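PDB 2CKS: endoglucanase E-5 from Thermobifida fusca, which hydrolyses internal beta-1,4-glucosidic linkages in cellulose, lichenin and cereal beta-D-glucans, here represented by its family 5 catalytic domain. Local coordinates for residues Ile66-Glu72 against Tyr110-Arg114. Residues are numbered along the deposited sequence.
Sequences IQEDGYE and YNLDR
A polar, side-chain-mediated contact in the (beta/alpha)8 TIM barrel of this family 5 catalytic domain joins the loop after strand 59-65 (Ile-66 to Glu-72) to the start of helix 112-126, with Tyr-110 and Asn-111 preceding the helix and Leu-112 to Arg-114 in its first turn. The backbones stay apart, with CA atoms 7.8 Å from each other at Ile-66 and Asn-111 and 8.3 Å at Glu-72 and Arg-114. Gln-67 to Gly-70 form a type I' beta turn, with Glu-68 and Asp-69 at positive phi and Gly-70 N hydrogen-bonded to Gln-67 O (3.0 Å); Glu-72 N donates to Ile-66 O (3.0 Å). At the centre two amides pair reciprocally: Asn-111 ND2 donates to Gln-67 OE1 (2.9 Å) and Gln-67 NE2 to Asn-111 OD1 (3.0 Å). Gln-67 folds across with chi1 m and chi2 p; Asn-111 (chi1 m), though at the N-cap position, makes no side-chain capping bond. Its OD1 also accepts from Arg-114 NE (3.0 Å) and NH2 (2.9 Å). Tyr-71 (chi1 t) presents its ring edge to Arg-114, CE2 to CD 3.8 Å, while Ile-66 CG2 lies 3.3 Å from Asn-111 OD1; Trp-100 of strand 95-101 packs against Ile-66, Asn-111 and Arg-114 and meets Tyr-71 edge-to-face. Both segments follow barrel strands on the C-terminal, catalytic face; the Asn-111 side chain is about 11 Å from that of Glu-139, the probable proton donor. Glu-72 OE1 accepts from Gln-67 NE2 (3.1 Å) and from a water (2.5 Å) also hydrogen-bonded to Tyr-110 OH (3.0 Å).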
ATOM      1  N   ILE A  66      -1.903  14.152  -0.512  1.00  6.16           N
ATOM      2  CA  ILE A  66      -2.555  15.160  -1.344  1.00  6.11           C
ATOM      3  C   ILE A  66      -2.546  16.500  -0.612  1.00  6.35           C
ATOM      4  O   ILE A  66      -2.089  17.501  -1.151  1.00  6.36           O
ATOM      5  CB  ILE A  66      -3.995  14.711  -1.703  1.00  6.39           C
ATOM      6  CG1 ILE A  66      -4.029  13.225  -2.109  1.00  7.30           C
ATOM      7  CG2 ILE A  66      -4.564  15.618  -2.797  1.00  6.09           C
ATOM      8  CD1 ILE A  66      -3.124  12.852  -3.240  1.00  7.27           C
ATOM      9  N   GLN A  67      -3.036  16.485   0.620  1.00  6.53           N
ATOM     10  CA  GLN A  67      -2.868  17.591   1.547  1.00  6.96           C
ATOM     11  C   GLN A  67      -1.515  17.424   2.258  1.00  7.40           C
ATOM     12  O   GLN A  67      -0.658  16.689   1.774  1.00  7.19           O
ATOM     13  CB  GLN A  67      -4.059  17.648   2.505  1.00  6.99           C
ATOM     14  CG  GLN A  67      -5.308  18.246   1.853  1.00  7.48           C
ATOM     15  CD  GLN A  67      -5.946  17.352   0.794  1.00  6.48           C
ATOM     16  OE1 GLN A  67      -6.249  16.188   1.057  1.00  7.41           O
ATOM     17  NE2 GLN A  67      -6.159  17.903  -0.396  1.00  6.73           N
ATOM     18  N   GLU A  68      -1.296  18.137   3.362  1.00  8.46           N
ATOM     19  CA  GLU A  68      -0.054  18.034   4.140  1.00  9.34           C
ATOM     20  C   GLU A  68       1.184  18.282   3.266  1.00  9.46           C
ATOM     21  O   GLU A  68       2.178  17.560   3.340  1.00  9.98           O
ATOM     22  CB  GLU A  68      -0.000  16.696   4.891  1.00  9.74           C
ATOM     23  CG  GLU A  68      -1.237  16.479   5.762  1.00 11.16           C
ATOM     24  CD  GLU A  68      -1.199  15.214   6.593  1.00 12.74           C
ATOM     25  OE1 GLU A  68      -0.244  15.034   7.389  1.00 15.21           O
ATOM     26  OE2 GLU A  68      -2.136  14.397   6.457  1.00 13.95           O
ATOM     27  N   ASP A  69       1.094  19.327   2.445  1.00  9.58           N
ATOM     28  CA  ASP A  69       2.177  19.785   1.566  1.00  9.56           C
ATOM     29  C   ASP A  69       2.459  18.848   0.393  1.00  8.76           C
ATOM     30  O   ASP A  69       3.517  18.928  -0.235  1.00  8.65           O
ATOM     31  CB  ASP A  69       3.458  20.056   2.368  1.00 10.58           C
ATOM     32  CG  ASP A  69       3.269  21.149   3.403  1.00 13.82           C
ATOM     33  OD1 ASP A  69       3.684  20.945   4.562  1.00 19.86           O
ATOM     34  OD2 ASP A  69       2.716  22.235   3.137  1.00 19.81           O
ATOM     35  N   GLY A  70       1.481  18.006   0.075  1.00  7.80           N
ATOM     36  CA  GLY A  70       1.606  17.034  -0.987  1.00  7.64           C
ATOM     37  C   GLY A  70       1.101  17.532  -2.329  1.00  7.47           C
ATOM     38  O   GLY A  70       1.288  18.687  -2.694  1.00  6.91           O
ATOM     39  N   TYR A  71       0.454  16.635  -3.068  1.00  6.94           N
ATOM     40  CA  TYR A  71       0.068  16.847  -4.454  1.00  7.02           C
ATOM     41  C   TYR A  71      -0.573  18.202  -4.735  1.00  7.91           C
ATOM     42  O   TYR A  71      -0.227  18.837  -5.729  1.00  7.63           O
ATOM     43  CB  TYR A  71      -0.860  15.705  -4.883  1.00  6.89           C
ATOM     44  CG  TYR A  71      -1.461  15.813  -6.267  1.00  7.02           C
ATOM     45  CD1 TYR A  71      -0.880  15.182  -7.357  1.00  6.71           C
ATOM     46  CD2 TYR A  71      -2.631  16.534  -6.475  1.00  7.35           C
ATOM     47  CE1 TYR A  71      -1.453  15.276  -8.637  1.00  7.18           C
ATOM     48  CE2 TYR A  71      -3.201  16.633  -7.736  1.00  8.25           C
ATOM     49  CZ  TYR A  71      -2.623  16.002  -8.802  1.00  7.86           C
ATOM     50  OH  TYR A  71      -3.214  16.120 -10.046  1.00  9.02           O
ATOM     51  N   GLU A  72      -1.483  18.642  -3.874  1.00  8.59           N
ATOM     52  CA  GLU A  72      -2.226  19.880  -4.126  1.00 10.03           C
ATOM     53  C   GLU A  72      -1.328  21.099  -4.280  1.00 10.43           C
ATOM     54  O   GLU A  72      -1.716  22.072  -4.932  1.00 10.81           O
ATOM     55  CB  GLU A  72      -3.273  20.124  -3.034  1.00 10.48           C
ATOM     56  CG  GLU A  72      -2.714  20.645  -1.722  1.00 11.75           C
ATOM     57  CD  GLU A  72      -3.773  20.811  -0.649  1.00 15.21           C
ATOM     58  OE1 GLU A  72      -4.993  20.727  -0.965  1.00 18.36           O
ATOM     59  OE2 GLU A  72      -3.376  21.025   0.523  1.00 15.64           O
ATOM     60  N   TYR A 110     -13.538  14.619  -1.089  1.00  6.57           N
ATOM     61  CA  TYR A 110     -12.822  15.895  -1.021  1.00  6.98           C
ATOM     62  C   TYR A 110     -11.759  16.031  -2.120  1.00  7.03           C
ATOM     63  O   TYR A 110     -11.485  17.136  -2.600  1.00  8.15           O
ATOM     64  CB  TYR A 110     -12.174  16.044   0.357  1.00  7.12           C
ATOM     65  CG  TYR A 110     -11.566  17.392   0.606  1.00  8.29           C
ATOM     66  CD1 TYR A 110     -12.324  18.423   1.142  1.00  9.43           C
ATOM     67  CD2 TYR A 110     -10.233  17.644   0.301  1.00  9.18           C
ATOM     68  CE1 TYR A 110     -11.772  19.663   1.372  1.00 10.79           C
ATOM     69  CE2 TYR A 110      -9.670  18.891   0.523  1.00 10.96           C
ATOM     70  CZ  TYR A 110     -10.444  19.895   1.062  1.00 12.36           C
ATOM     71  OH  TYR A 110      -9.891  21.142   1.279  1.00 13.88           O
ATOM     72  N   ASN A 111     -11.160  14.905  -2.507  1.00  6.77           N
ATOM     73  CA  ASN A 111     -10.087  14.882  -3.489  1.00  7.16           C
ATOM     74  C   ASN A 111     -10.461  14.174  -4.794  1.00  7.38           C
ATOM     75  O   ASN A 111      -9.583  13.826  -5.576  1.00  8.31           O
ATOM     76  CB  ASN A 111      -8.860  14.216  -2.865  1.00  7.29           C
ATOM     77  CG  ASN A 111      -8.166  15.117  -1.881  1.00  6.59           C
ATOM     78  OD1 ASN A 111      -7.750  16.215  -2.238  1.00  6.67           O
ATOM     79  ND2 ASN A 111      -8.082  14.690  -0.626  1.00  7.83           N
ATOM     80  N   LEU A 112     -11.755  13.996  -5.041  1.00  7.22           N
ATOM     81  CA  LEU A 112     -12.217  13.239  -6.207  1.00  7.93           C
ATOM     82  C   LEU A 112     -11.814  13.870  -7.538  1.00  8.17           C
ATOM     83  O   LEU A 112     -11.330  13.178  -8.426  1.00  6.99           O
ATOM     84  CB  LEU A 112     -13.742  13.073  -6.173  1.00  8.16           C
ATOM     85  CG  LEU A 112     -14.334  12.412  -7.427  1.00  8.90           C
ATOM     86  CD1 LEU A 112     -13.800  11.010  -7.602  1.00  9.83           C
ATOM     87  CD2 LEU A 112     -15.847  12.403  -7.362  1.00 11.06           C
ATOM     88  N   ASP A 113     -12.042  15.169  -7.691  1.00  9.00           N
ATOM     89  CA  ASP A 113     -11.740  15.855  -8.947  1.00 10.05           C
ATOM     90  C   ASP A 113     -10.252  15.730  -9.280  1.00  9.49           C
ATOM     91  O   ASP A 113      -9.895  15.397 -10.413  1.00  9.74           O
ATOM     92  CB  ASP A 113     -12.166  17.327  -8.877  1.00 10.84           C
ATOM     93  CG  ASP A 113     -12.195  18.008 -10.236  1.00 14.05           C
ATOM     94  OD1 ASP A 113     -12.593  17.367 -11.231  1.00 16.05           O
ATOM     95  OD2 ASP A 113     -11.846  19.200 -10.393  0.50 16.46           O
ATOM     96  N   ARG A 114      -9.393  15.947  -8.278  1.00  8.95           N
ATOM     97  CA  ARG A 114      -7.949  15.755  -8.425  1.00  8.75           C
ATOM     98  C   ARG A 114      -7.602  14.313  -8.748  1.00  7.92           C
ATOM     99  O   ARG A 114      -6.719  14.057  -9.561  1.00  7.80           O
ATOM    100  CB  ARG A 114      -7.210  16.122  -7.135  1.00  9.01           C
ATOM    101  CG  ARG A 114      -6.896  17.574  -6.986  1.00 10.78           C
ATOM    102  CD  ARG A 114      -6.146  17.863  -5.708  1.00 12.17           C
ATOM    103  NE  ARG A 114      -7.066  17.898  -4.579  1.00 13.50           N
ATOM    104  CZ  ARG A 114      -7.659  18.990  -4.131  1.00 14.09           C
ATOM    105  NH1 ARG A 114      -7.429  20.161  -4.716  1.00 15.91           N
ATOM    106  NH2 ARG A 114      -8.496  18.910  -3.102  1.00 13.94           N
TER
HETATM  107  O   HOH W   1      -6.966  21.309   0.465  1.00 22.28           O